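Local coordinates for protein beta-N-acetylhexosaminidase (Arthrobacter aurescens, PDB 3RCN) that probably hydrolyses terminal non-reducing N-acetyl-D-hexosamine residues from N-acetyl-beta-D-hexosaminides, as a member of glycosyl hydrolase family 20, at residues Gln185-Pro190 with Leu298-Glu303; Tyr221-Leu226 with Val302-Ser307; Ile244-His249 with Glu292-Val297; Pro308-Gly313 with Leu353-His358. All coordinates share one frame; numbering follows the deposited sequence.

Contact 1: Gln185-Pro190 with Leu298-Glu303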
# COMPACT_ATOMS: atom_id res chain seq x y z
N GLN A 185 -18.89 6.82 -3.41
CA GLN A 185 -19.35 8.03 -4.05
C GLN A 185 -20.56 7.74 -4.94
O GLN A 185 -20.51 6.84 -5.78
CB GLN A 185 -18.22 8.65 -4.86
CG GLN A 185 -18.66 9.65 -5.89
CD GLN A 185 -17.49 10.08 -6.76
OE1 GLN A 185 -16.95 11.19 -6.61
NE2 GLN A 185 -17.08 9.19 -7.69
N ILE A 186 -21.64 8.48 -4.71
CA ILE A 186 -22.86 8.37 -5.51
C ILE A 186 -23.11 9.72 -6.16
O ILE A 186 -23.22 10.74 -5.48
CB ILE A 186 -24.09 8.00 -4.66
CG1 ILE A 186 -23.87 6.69 -3.90
CG2 ILE A 186 -25.30 7.85 -5.54
CD1 ILE A 186 -23.76 5.49 -4.79
N ASN A 187 -23.21 9.71 -7.48
CA ASN A 187 -23.29 10.94 -8.26
C ASN A 187 -24.56 11.75 -7.98
O ASN A 187 -24.52 12.97 -7.98
CB ASN A 187 -23.19 10.62 -9.77
CG ASN A 187 -21.82 10.06 -10.18
OD1 ASN A 187 -20.77 10.42 -9.60
ND2 ASN A 187 -21.83 9.18 -11.17
N ARG A 188 -25.67 11.07 -7.74
CA ARG A 188 -26.93 11.76 -7.52
C ARG A 188 -27.00 12.37 -6.13
O ARG A 188 -27.70 13.36 -5.90
CB ARG A 188 -28.11 10.82 -7.75
CG ARG A 188 -29.48 11.48 -7.58
CD ARG A 188 -30.57 10.43 -7.66
NE ARG A 188 -30.57 9.77 -8.96
CZ ARG A 188 -31.56 9.83 -9.84
NH1 ARG A 188 -32.67 10.52 -9.56
NH2 ARG A 188 -31.45 9.20 -11.00
N TYR A 189 -26.28 11.76 -5.19
CA TYR A 189 -26.38 12.16 -3.79
C TYR A 189 -25.01 12.53 -3.20
O TYR A 189 -24.49 11.81 -2.34
CB TYR A 189 -27.02 11.03 -2.97
CG TYR A 189 -28.44 10.67 -3.39
CD1 TYR A 189 -29.41 11.65 -3.54
CD2 TYR A 189 -28.80 9.35 -3.63
CE1 TYR A 189 -30.70 11.33 -3.91
CE2 TYR A 189 -30.08 9.02 -4.01
CZ TYR A 189 -31.04 10.01 -4.14
OH TYR A 189 -32.33 9.68 -4.51
N PRO A 190 -24.45 13.67 -3.63
CA PRO A 190 -23.06 14.05 -3.32
C PRO A 190 -22.76 14.08 -1.83
O PRO A 190 -21.62 13.86 -1.47
CB PRO A 190 -22.94 15.47 -3.88
CG PRO A 190 -24.07 15.59 -4.88
CD PRO A 190 -25.17 14.73 -4.34
N LEU A 298 -28.83 1.91 -5.55
CA LEU A 298 -28.55 0.58 -6.07
C LEU A 298 -28.43 0.58 -7.59
O LEU A 298 -27.89 -0.36 -8.17
CB LEU A 298 -29.59 -0.44 -5.62
CG LEU A 298 -29.59 -0.84 -4.15
CD1 LEU A 298 -30.85 -1.65 -3.86
CD2 LEU A 298 -28.34 -1.61 -3.77
N ASP A 299 -28.93 1.64 -8.23
CA ASP A 299 -28.78 1.82 -9.67
C ASP A 299 -27.32 2.10 -9.99
O ASP A 299 -26.78 1.57 -10.95
CB ASP A 299 -29.61 3.00 -10.17
CG ASP A 299 -31.08 2.66 -10.33
OD1 ASP A 299 -31.41 1.46 -10.47
OD2 ASP A 299 -31.91 3.60 -10.32
N GLU A 300 -26.68 2.94 -9.20
CA GLU A 300 -25.26 3.21 -9.43
C GLU A 300 -24.40 2.02 -9.02
O GLU A 300 -23.48 1.65 -9.75
CB GLU A 300 -24.81 4.52 -8.78
CG GLU A 300 -25.56 5.70 -9.38
CD GLU A 300 -25.00 7.05 -8.98
OE1 GLU A 300 -23.75 7.18 -8.89
OE2 GLU A 300 -25.81 7.99 -8.76
N VAL A 301 -24.72 1.39 -7.89
CA VAL A 301 -23.96 0.22 -7.46
C VAL A 301 -23.89 -0.81 -8.57
O VAL A 301 -22.84 -1.36 -8.87
CB VAL A 301 -24.61 -0.46 -6.26
CG1 VAL A 301 -23.97 -1.84 -6.01
CG2 VAL A 301 -24.54 0.42 -5.03
N VAL A 302 -25.04 -1.05 -9.19
CA VAL A 302 -25.16 -2.13 -10.15
C VAL A 302 -24.41 -1.84 -11.45
O VAL A 302 -23.98 -2.75 -12.16
CB VAL A 302 -26.66 -2.47 -10.37
CG1 VAL A 302 -27.05 -2.47 -11.85
CG2 VAL A 302 -26.97 -3.78 -9.70
N GLU A 303 -24.23 -0.55 -11.73
CA GLU A 303 -23.39 -0.09 -12.83
C GLU A 303 -21.89 -0.36 -12.58
O GLU A 303 -21.15 -0.75 -13.48
CB GLU A 303 -23.65 1.40 -13.08
CG GLU A 303 -22.98 1.94 -14.33
CD GLU A 303 -23.45 1.23 -15.59
OE1 GLU A 303 -24.64 0.85 -15.64
OE2 GLU A 303 -22.63 1.05 -16.53

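Contact 2: Tyr221-Leu226 with Val302-Ser307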
# COMPACT_ATOMS: atom_id res chain seq x y z
N TYR A 221 -14.11 5.84 -1.72
CA TYR A 221 -13.72 5.47 -3.06
C TYR A 221 -14.58 6.22 -4.07
O TYR A 221 -15.77 6.41 -3.86
CB TYR A 221 -13.84 3.97 -3.23
CG TYR A 221 -13.22 3.23 -2.07
CD1 TYR A 221 -11.84 3.16 -1.92
CD2 TYR A 221 -14.01 2.61 -1.12
CE1 TYR A 221 -11.26 2.48 -0.86
CE2 TYR A 221 -13.45 1.93 -0.05
CZ TYR A 221 -12.08 1.87 0.08
OH TYR A 221 -11.53 1.19 1.15
N THR A 222 -13.96 6.70 -5.15
CA THR A 222 -14.71 7.31 -6.23
C THR A 222 -15.17 6.15 -7.05
O THR A 222 -14.79 5.01 -6.79
CB THR A 222 -13.81 8.15 -7.13
OG1 THR A 222 -12.85 7.29 -7.76
CG2 THR A 222 -13.09 9.25 -6.35
N GLN A 223 -15.94 6.44 -8.09
CA GLN A 223 -16.50 5.36 -8.89
C GLN A 223 -15.38 4.73 -9.70
O GLN A 223 -15.35 3.51 -9.89
CB GLN A 223 -17.64 5.86 -9.77
CG GLN A 223 -18.70 6.62 -8.97
CD GLN A 223 -20.14 6.29 -9.38
OE1 GLN A 223 -20.43 6.04 -10.56
NE2 GLN A 223 -21.04 6.29 -8.41
N ASP A 224 -14.44 5.56 -10.14
CA ASP A 224 -13.28 5.07 -10.86
C ASP A 224 -12.38 4.19 -9.99
O ASP A 224 -11.77 3.24 -10.47
CB ASP A 224 -12.49 6.22 -11.44
CG ASP A 224 -13.02 6.66 -12.78
OD1 ASP A 224 -13.70 5.84 -13.42
OD2 ASP A 224 -12.74 7.82 -13.18
N ASP A 225 -12.32 4.51 -8.70
CA ASP A 225 -11.56 3.72 -7.75
C ASP A 225 -12.20 2.35 -7.57
O ASP A 225 -11.51 1.32 -7.52
CB ASP A 225 -11.48 4.43 -6.39
CG ASP A 225 -10.67 5.72 -6.43
OD1 ASP A 225 -10.98 6.61 -5.61
OD2 ASP A 225 -9.73 5.85 -7.26
N LEU A 226 -13.53 2.33 -7.46
CA LEU A 226 -14.24 1.08 -7.29
C LEU A 226 -14.13 0.24 -8.55
O LEU A 226 -13.91 -0.96 -8.48
CB LEU A 226 -15.70 1.34 -6.93
CG LEU A 226 -15.83 2.01 -5.56
CD1 LEU A 226 -17.23 2.55 -5.35
CD2 LEU A 226 -15.46 1.03 -4.49
N VAL A 302 -25.04 -1.05 -9.19
CA VAL A 302 -25.16 -2.13 -10.15
C VAL A 302 -24.41 -1.84 -11.45
O VAL A 302 -23.98 -2.75 -12.16
CB VAL A 302 -26.66 -2.47 -10.37
CG1 VAL A 302 -27.05 -2.47 -11.85
CG2 VAL A 302 -26.97 -3.78 -9.70
N GLU A 303 -24.23 -0.55 -11.73
CA GLU A 303 -23.39 -0.09 -12.83
C GLU A 303 -21.89 -0.36 -12.58
O GLU A 303 -21.15 -0.75 -13.48
CB GLU A 303 -23.65 1.40 -13.08
CG GLU A 303 -22.98 1.94 -14.33
CD GLU A 303 -23.45 1.23 -15.59
OE1 GLU A 303 -24.64 0.85 -15.64
OE2 GLU A 303 -22.63 1.05 -16.53
N ILE A 304 -21.45 -0.14 -11.34
CA ILE A 304 -20.06 -0.35 -10.94
C ILE A 304 -19.65 -1.82 -10.72
O ILE A 304 -18.63 -2.27 -11.23
CB ILE A 304 -19.74 0.42 -9.63
CG1 ILE A 304 -20.15 1.90 -9.76
CG2 ILE A 304 -18.29 0.25 -9.25
CD1 ILE A 304 -19.58 2.58 -10.99
N PHE A 305 -20.46 -2.55 -9.94
CA PHE A 305 -20.20 -3.94 -9.57
C PHE A 305 -21.03 -4.92 -10.40
O PHE A 305 -22.25 -4.99 -10.25
CB PHE A 305 -20.54 -4.18 -8.09
CG PHE A 305 -19.81 -3.29 -7.14
CD1 PHE A 305 -20.29 -2.02 -6.85
CD2 PHE A 305 -18.63 -3.71 -6.55
CE1 PHE A 305 -19.60 -1.19 -5.97
CE2 PHE A 305 -17.93 -2.89 -5.68
CZ PHE A 305 -18.41 -1.63 -5.38
N PRO A 306 -20.36 -5.69 -11.26
CA PRO A 306 -20.93 -6.76 -12.10
C PRO A 306 -21.45 -7.98 -11.33
O PRO A 306 -22.17 -8.79 -11.90
CB PRO A 306 -19.75 -7.15 -13.00
CG PRO A 306 -18.55 -6.79 -12.21
CD PRO A 306 -18.92 -5.53 -11.49
N SER A 307 -21.09 -8.12 -10.06
CA SER A 307 -21.41 -9.29 -9.24
C SER A 307 -22.90 -9.75 -9.25
O SER A 307 -23.80 -8.94 -9.06
CB SER A 307 -21.01 -8.98 -7.79
OG SER A 307 -21.53 -9.93 -6.89

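Contact 3: Ile244-His249 with Glu292-Val297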
# COMPACT_ATOMS: atom_id res chain seq x y z
N ILE A 244 -24.46 -2.54 0.84
CA ILE A 244 -25.01 -1.33 1.43
C ILE A 244 -26.01 -1.78 2.48
O ILE A 244 -27.09 -2.26 2.15
CB ILE A 244 -25.72 -0.46 0.40
CG1 ILE A 244 -24.70 0.14 -0.59
CG2 ILE A 244 -26.45 0.66 1.09
CD1 ILE A 244 -24.27 -0.81 -1.67
N ASP A 245 -25.66 -1.61 3.75
CA ASP A 245 -26.43 -2.21 4.82
C ASP A 245 -27.67 -1.37 5.11
O ASP A 245 -27.56 -0.16 5.31
CB ASP A 245 -25.57 -2.33 6.07
CG ASP A 245 -26.09 -3.36 7.05
OD1 ASP A 245 -27.31 -3.67 7.01
OD2 ASP A 245 -25.27 -3.86 7.86
N VAL A 246 -28.84 -2.01 5.09
CA VAL A 246 -30.13 -1.39 5.38
C VAL A 246 -31.04 -2.38 6.08
O VAL A 246 -30.86 -3.59 5.96
CB VAL A 246 -30.82 -0.94 4.09
CG1 VAL A 246 -30.04 0.22 3.42
CG2 VAL A 246 -30.98 -2.13 3.15
N PRO A 247 -32.06 -1.89 6.80
CA PRO A 247 -32.46 -0.56 7.28
C PRO A 247 -31.63 -0.03 8.45
O PRO A 247 -31.73 1.16 8.76
CB PRO A 247 -33.91 -0.77 7.68
CG PRO A 247 -33.93 -2.15 8.19
CD PRO A 247 -32.92 -2.93 7.39
N GLY A 248 -30.92 -0.92 9.14
CA GLY A 248 -30.06 -0.53 10.25
C GLY A 248 -28.65 -0.15 9.78
O GLY A 248 -28.39 -0.13 8.58
N HIS A 249 -27.76 0.16 10.74
CA HIS A 249 -26.40 0.63 10.43
C HIS A 249 -26.40 1.78 9.43
O HIS A 249 -25.58 1.82 8.55
CB HIS A 249 -25.53 -0.52 9.91
CG HIS A 249 -25.32 -1.60 10.92
ND1 HIS A 249 -26.21 -2.63 11.11
CD2 HIS A 249 -24.34 -1.77 11.85
CE1 HIS A 249 -25.79 -3.41 12.09
NE2 HIS A 249 -24.66 -2.91 12.55
N GLU A 292 -37.09 5.11 -2.56
CA GLU A 292 -36.66 5.72 -3.80
C GLU A 292 -35.16 6.06 -3.73
O GLU A 292 -34.41 5.87 -4.70
CB GLU A 292 -37.48 6.97 -4.12
CG GLU A 292 -37.06 7.67 -5.42
CD GLU A 292 -37.22 9.19 -5.36
OE1 GLU A 292 -38.13 9.66 -4.64
OE2 GLU A 292 -36.43 9.90 -6.02
N PHE A 293 -34.73 6.57 -2.58
CA PHE A 293 -33.35 6.94 -2.37
C PHE A 293 -32.45 5.74 -2.65
O PHE A 293 -31.50 5.83 -3.42
CB PHE A 293 -33.16 7.44 -0.94
CG PHE A 293 -31.81 8.01 -0.68
CD1 PHE A 293 -30.76 7.20 -0.28
CD2 PHE A 293 -31.58 9.37 -0.83
CE1 PHE A 293 -29.50 7.73 -0.03
CE2 PHE A 293 -30.32 9.90 -0.59
CZ PHE A 293 -29.29 9.08 -0.19
N TYR A 294 -32.78 4.62 -2.02
CA TYR A 294 -31.92 3.46 -2.10
C TYR A 294 -32.02 2.68 -3.40
O TYR A 294 -31.15 1.89 -3.72
CB TYR A 294 -32.14 2.55 -0.90
CG TYR A 294 -31.40 3.03 0.31
CD1 TYR A 294 -32.00 3.88 1.23
CD2 TYR A 294 -30.08 2.66 0.53
CE1 TYR A 294 -31.32 4.33 2.34
CE2 TYR A 294 -29.38 3.11 1.64
CZ TYR A 294 -30.01 3.94 2.54
OH TYR A 294 -29.34 4.39 3.64
N ARG A 295 -33.09 2.91 -4.16
CA ARG A 295 -33.18 2.35 -5.51
C ARG A 295 -32.22 3.11 -6.39
O ARG A 295 -31.54 2.53 -7.23
CB ARG A 295 -34.58 2.49 -6.11
CG ARG A 295 -35.64 1.61 -5.51
CD ARG A 295 -36.90 1.72 -6.35
NE ARG A 295 -37.98 0.94 -5.79
CZ ARG A 295 -39.01 1.47 -5.15
NH1 ARG A 295 -39.08 2.79 -5.04
NH2 ARG A 295 -39.97 0.68 -4.65
N ASN A 296 -32.18 4.43 -6.19
CA ASN A 296 -31.21 5.27 -6.90
C ASN A 296 -29.76 4.91 -6.56
O ASN A 296 -28.89 4.91 -7.43
CB ASN A 296 -31.51 6.75 -6.66
CG ASN A 296 -32.77 7.21 -7.37
OD1 ASN A 296 -33.11 6.69 -8.43
ND2 ASN A 296 -33.46 8.18 -6.79
N VAL A 297 -29.50 4.60 -5.29
CA VAL A 297 -28.17 4.16 -4.89
C VAL A 297 -27.87 2.82 -5.56
O VAL A 297 -26.78 2.63 -6.11
CB VAL A 297 -28.06 4.01 -3.36
CG1 VAL A 297 -26.87 3.15 -3.00
CG2 VAL A 297 -27.98 5.37 -2.69
O HOH W 1 -27.51 3.11 5.04

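Contact 4: Pro308-Gly313 with Leu353-His358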
# COMPACT_ATOMS: atom_id res chain seq x y z
N PRO A 308 -23.14 -11.06 -9.45
CA PRO A 308 -24.52 -11.60 -9.44
C PRO A 308 -25.24 -11.40 -8.11
O PRO A 308 -26.46 -11.37 -8.11
CB PRO A 308 -24.33 -13.10 -9.73
CG PRO A 308 -22.93 -13.22 -10.29
CD PRO A 308 -22.13 -12.10 -9.69
N TRP A 309 -24.51 -11.28 -7.00
CA TRP A 309 -25.12 -10.94 -5.71
C TRP A 309 -24.79 -9.51 -5.31
O TRP A 309 -23.71 -9.00 -5.60
CB TRP A 309 -24.62 -11.86 -4.59
CG TRP A 309 -24.84 -13.30 -4.83
CD1 TRP A 309 -25.96 -14.03 -4.53
CD2 TRP A 309 -23.90 -14.22 -5.40
NE1 TRP A 309 -25.78 -15.34 -4.90
CE2 TRP A 309 -24.52 -15.49 -5.43
CE3 TRP A 309 -22.60 -14.09 -5.91
CZ2 TRP A 309 -23.89 -16.63 -5.94
CZ3 TRP A 309 -21.97 -15.23 -6.41
CH2 TRP A 309 -22.61 -16.48 -6.43
N ILE A 310 -25.72 -8.87 -4.62
CA ILE A 310 -25.49 -7.57 -4.03
C ILE A 310 -26.02 -7.64 -2.60
O ILE A 310 -27.12 -8.13 -2.39
CB ILE A 310 -26.20 -6.49 -4.84
CG1 ILE A 310 -25.44 -6.29 -6.15
CG2 ILE A 310 -26.33 -5.20 -4.06
CD1 ILE A 310 -25.98 -5.20 -7.00
N SER A 311 -25.23 -7.22 -1.63
CA SER A 311 -25.61 -7.43 -0.23
C SER A 311 -26.39 -6.26 0.34
O SER A 311 -26.00 -5.11 0.17
CB SER A 311 -24.39 -7.72 0.64
OG SER A 311 -24.74 -7.74 2.02
N LEU A 312 -27.54 -6.56 0.93
CA LEU A 312 -28.34 -5.56 1.63
C LEU A 312 -28.18 -5.57 3.14
O LEU A 312 -28.84 -4.78 3.81
CB LEU A 312 -29.81 -5.64 1.23
CG LEU A 312 -30.06 -5.34 -0.25
CD1 LEU A 312 -31.52 -5.54 -0.60
CD2 LEU A 312 -29.60 -3.94 -0.60
N GLY A 313 -27.34 -6.43 3.68
CA GLY A 313 -27.25 -6.48 5.13
C GLY A 313 -28.52 -7.02 5.78
O GLY A 313 -28.87 -8.18 5.58
N LEU A 353 -36.47 -6.80 -4.74
CA LEU A 353 -37.25 -6.79 -5.97
C LEU A 353 -36.58 -5.88 -7.00
O LEU A 353 -36.52 -6.21 -8.19
CB LEU A 353 -38.67 -6.29 -5.69
CG LEU A 353 -39.86 -7.23 -5.90
CD1 LEU A 353 -39.55 -8.64 -5.46
CD2 LEU A 353 -41.08 -6.70 -5.14
N HIS A 354 -36.07 -4.73 -6.56
CA HIS A 354 -35.45 -3.78 -7.47
C HIS A 354 -34.17 -4.38 -8.05
O HIS A 354 -33.89 -4.24 -9.24
CB HIS A 354 -35.18 -2.45 -6.75
CG HIS A 354 -34.53 -1.42 -7.61
ND1 HIS A 354 -35.15 -0.87 -8.71
CD2 HIS A 354 -33.30 -0.85 -7.55
CE1 HIS A 354 -34.34 0.00 -9.28
NE2 HIS A 354 -33.20 0.03 -8.59
N LEU A 355 -33.41 -5.06 -7.20
CA LEU A 355 -32.24 -5.79 -7.66
C LEU A 355 -32.63 -6.85 -8.68
O LEU A 355 -31.92 -7.05 -9.68
CB LEU A 355 -31.52 -6.44 -6.47
CG LEU A 355 -30.80 -5.46 -5.54
CD1 LEU A 355 -30.11 -6.19 -4.39
CD2 LEU A 355 -29.80 -4.61 -6.33
N LYS A 356 -33.76 -7.52 -8.43
CA LYS A 356 -34.21 -8.60 -9.32
C LYS A 356 -34.52 -8.03 -10.69
O LYS A 356 -34.24 -8.65 -11.72
CB LYS A 356 -35.44 -9.30 -8.72
CG LYS A 356 -35.91 -10.54 -9.48
CD LYS A 356 -36.76 -10.17 -10.70
CE LYS A 356 -37.49 -11.37 -11.30
NZ LYS A 356 -38.60 -11.83 -10.43
N HIS A 357 -35.08 -6.82 -10.70
CA HIS A 357 -35.35 -6.10 -11.93
C HIS A 357 -34.05 -5.96 -12.74
O HIS A 357 -34.06 -6.07 -13.97
CB HIS A 357 -35.98 -4.75 -11.58
CG HIS A 357 -36.04 -3.78 -12.72
ND1 HIS A 357 -37.04 -3.80 -13.67
CD2 HIS A 357 -35.23 -2.74 -13.05
CE1 HIS A 357 -36.84 -2.82 -14.54
NE2 HIS A 357 -35.75 -2.16 -14.18
N HIS A 358 -32.94 -5.74 -12.03
CA HIS A 358 -31.61 -5.60 -12.64
C HIS A 358 -30.89 -6.92 -12.84
O HIS A 358 -29.74 -6.94 -13.26
CB HIS A 358 -30.70 -4.72 -11.79
CG HIS A 358 -30.96 -3.26 -11.94
ND1 HIS A 358 -30.59 -2.56 -13.07
CD2 HIS A 358 -31.53 -2.36 -11.11
CE1 HIS A 358 -30.92 -1.29 -12.93
NE2 HIS A 358 -31.50 -1.14 -11.74

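Contact 1: Gln185-Pro190 with Leu298-Glu303
E300 carries this contact: its carboxylate reaches from helix 288-304 to the loop 185-190 and takes two successive backbone N-H groups, those of N187 and R188. The bond from N187 N to E300 OE1 is 2.9 Å long and nearly straight, at 164°. The one from R188 N to E300 OE2 is longer, 3.2 Å, and more bent. Each oxygen uses the lone pair on the side of the other, so the pair of oxygens closes on the loop backbone like a fork. The glutamate gets there by staying extended beyond CG (chi2 -169°), which carries the acid straight off the helix.

I186, the buried member of the loop, lays its CG2 methyl against the same carboxylate. This CG2 is 3.3 Å from E300 OE2 and 3.5 Å from E300 CD, while I186 also packs on L192 of the short helix that follows. N187 adds its CB, 3.6 Å from E300 OE1, and its amide plane is turned 33° from that of the carboxylate.

E300 OE1 has a further donor in Q223 NE2, which also binds the carbonyl oxygen of Q185. With two donors on OE1 and one on OE2, the carboxylate is held against rotation about its last bond. Such a setting would be expected to suit the charged form of the acid, which ties two successive N-H groups of an irregular loop to the helix.

Contact 2: Tyr221-Leu226 with Val302-Ser307
L226 and I304 bring two helices of the family 20 TIM barrel together, the first turn of helix 223-235 meeting the last turn of helix 288-304. Every residue that touches across the contact is buried.

In the apolar part, I304 CG2 lies 3.6 Å from L226 CB, at the base of the leucine. Farther out, L226 CD2 approaches F305 CZ obliquely at 4.1 Å. F305 is the residue at which the chain leaves the helix, and its ring has I304 CG2 over one face, toward the rim. The phenylalanine also rests on V240 and P242 of strand 239-243 and on V230, linking this helix pair to the barrel wall.

The mixed part belongs to Q223, whose side chain crosses that of I304 at about a right angle. A bend at chi2 (-139°) turns the amide across the isoleucine, with I304 CD1 3.6 Å from Q223 OE1; its NE2 is taken up by hydrogen bonds to Q185 O and E300 OE1.

The polar part lies within 221-226, where T222 and D225 form a capping box at the start of helix 223-235. D225 also has a salt bridge to R115 of the second subunit. In the box, D225 N donates to T222 OG1 at 3.0 Å, and T222 N returns a bond to D225 OD1, almost straight at 172°, on the anti side of the carboxylate and 33° out of its plane.

Contact 3: Ile244-His249 with Glu292-Val297
V246 turns its CG1 anti to its own carbonyl carbon (chi1 -67°), and Y294 swings its ring the same way from helix 288-304 (chi1 -81°), which lays the methyl over the ring. The setting is the family 20 TIM barrel: residues 244-249 form the loop that follows strand 239-243, and the helix covers it from outside.

V246 CG1 sits over one face of the Y294 ring, 3.9 Å from its centroid and 28° off the ring normal, a CH-pi contact whose closest approach is 3.5 Å to CE2. I244 meets the same corner of the ring from another direction. Its CG2 comes in at the edge, near the ring plane, 3.9 Å from Y294 CE2, so that one corner of the tyrosine is held from above by a valine and from the side by an isoleucine. One helical turn on, V297 CG1 touches I244 CG1 more loosely, at 4.4 Å.

V246 also packs on F347 and L351 of helix 342-357, and L351 reaches Y294 as well. The predicted proton donor, E316, has its side chain about 11 Å from that of V246. An alanine in place of Y294 is likely to leave V246 CG1 and I244 CG2 facing a gap and to cost the bridging water one of its partners.

That water joins the two segments through polar atoms: it donates to D245 O over 3.3 Å and lies 2.6 Å from Y294 OH.

Contact 4: Pro308-Gly313 with Leu353-His358
L355 reaches from helix 342-357 to strand 309-313, and both of its methyls touch I310. L355 CD1 lies 3.9 Å from I310 CG2 and equally far from I310 CB, while L355 CD2 meets I310 CD1 at 3.9 Å. The two side chains pass each other at a slant. The extended end of I310 (chi2 -176°) carries CD1 out to that second branch. This is the close-packed part, and it is wholly apolar. L355 also packs on L298 of helix 288-304 and on T362.

L312, two residues along the strand, touches more lightly. It points its CD1 at L355 CD1, tip to tip at 4.1 Å. On the far side of the helix the character changes: L353, K356 and H357 are exposed and leave the strand to L355. H354 and H358 occupy the flank, where the NE2 atoms of both imidazoles hydrogen-bond to D299 OD1 of helix 288-304.

Replacing L355 with an alanine would probably open a gap beneath I310 and take from L312 the methyl its own tip meets.

Strand 309-313, helix 342-357 and the adjacent parallel strand 361-364, with intervening helices on the way, make a beta-alpha-beta crossover of the TIM barrel, with L355 packing the helix against the strand.

In the fold
From the N terminus, residues 185-190 come first and close a long loop on helix 288-304 at contact 1. Residues 221-226 start a second loop, which closes on the end of the same helix at contact 2, so the two loops overlap and share V302 and E303. Contact 3 is nested inside both, as an earlier turn of the helix comes back to 244-249. Contact 4 follows in series. Q223 joins contacts 1 and 2, D299 links contacts 1 and 4, and backbone bonds from I244 and V246 tie contact 3 to contact 4. Helix 288-304 thus takes part in contacts 1 to 3, while contact 4 joins the next strand to helix 342-357.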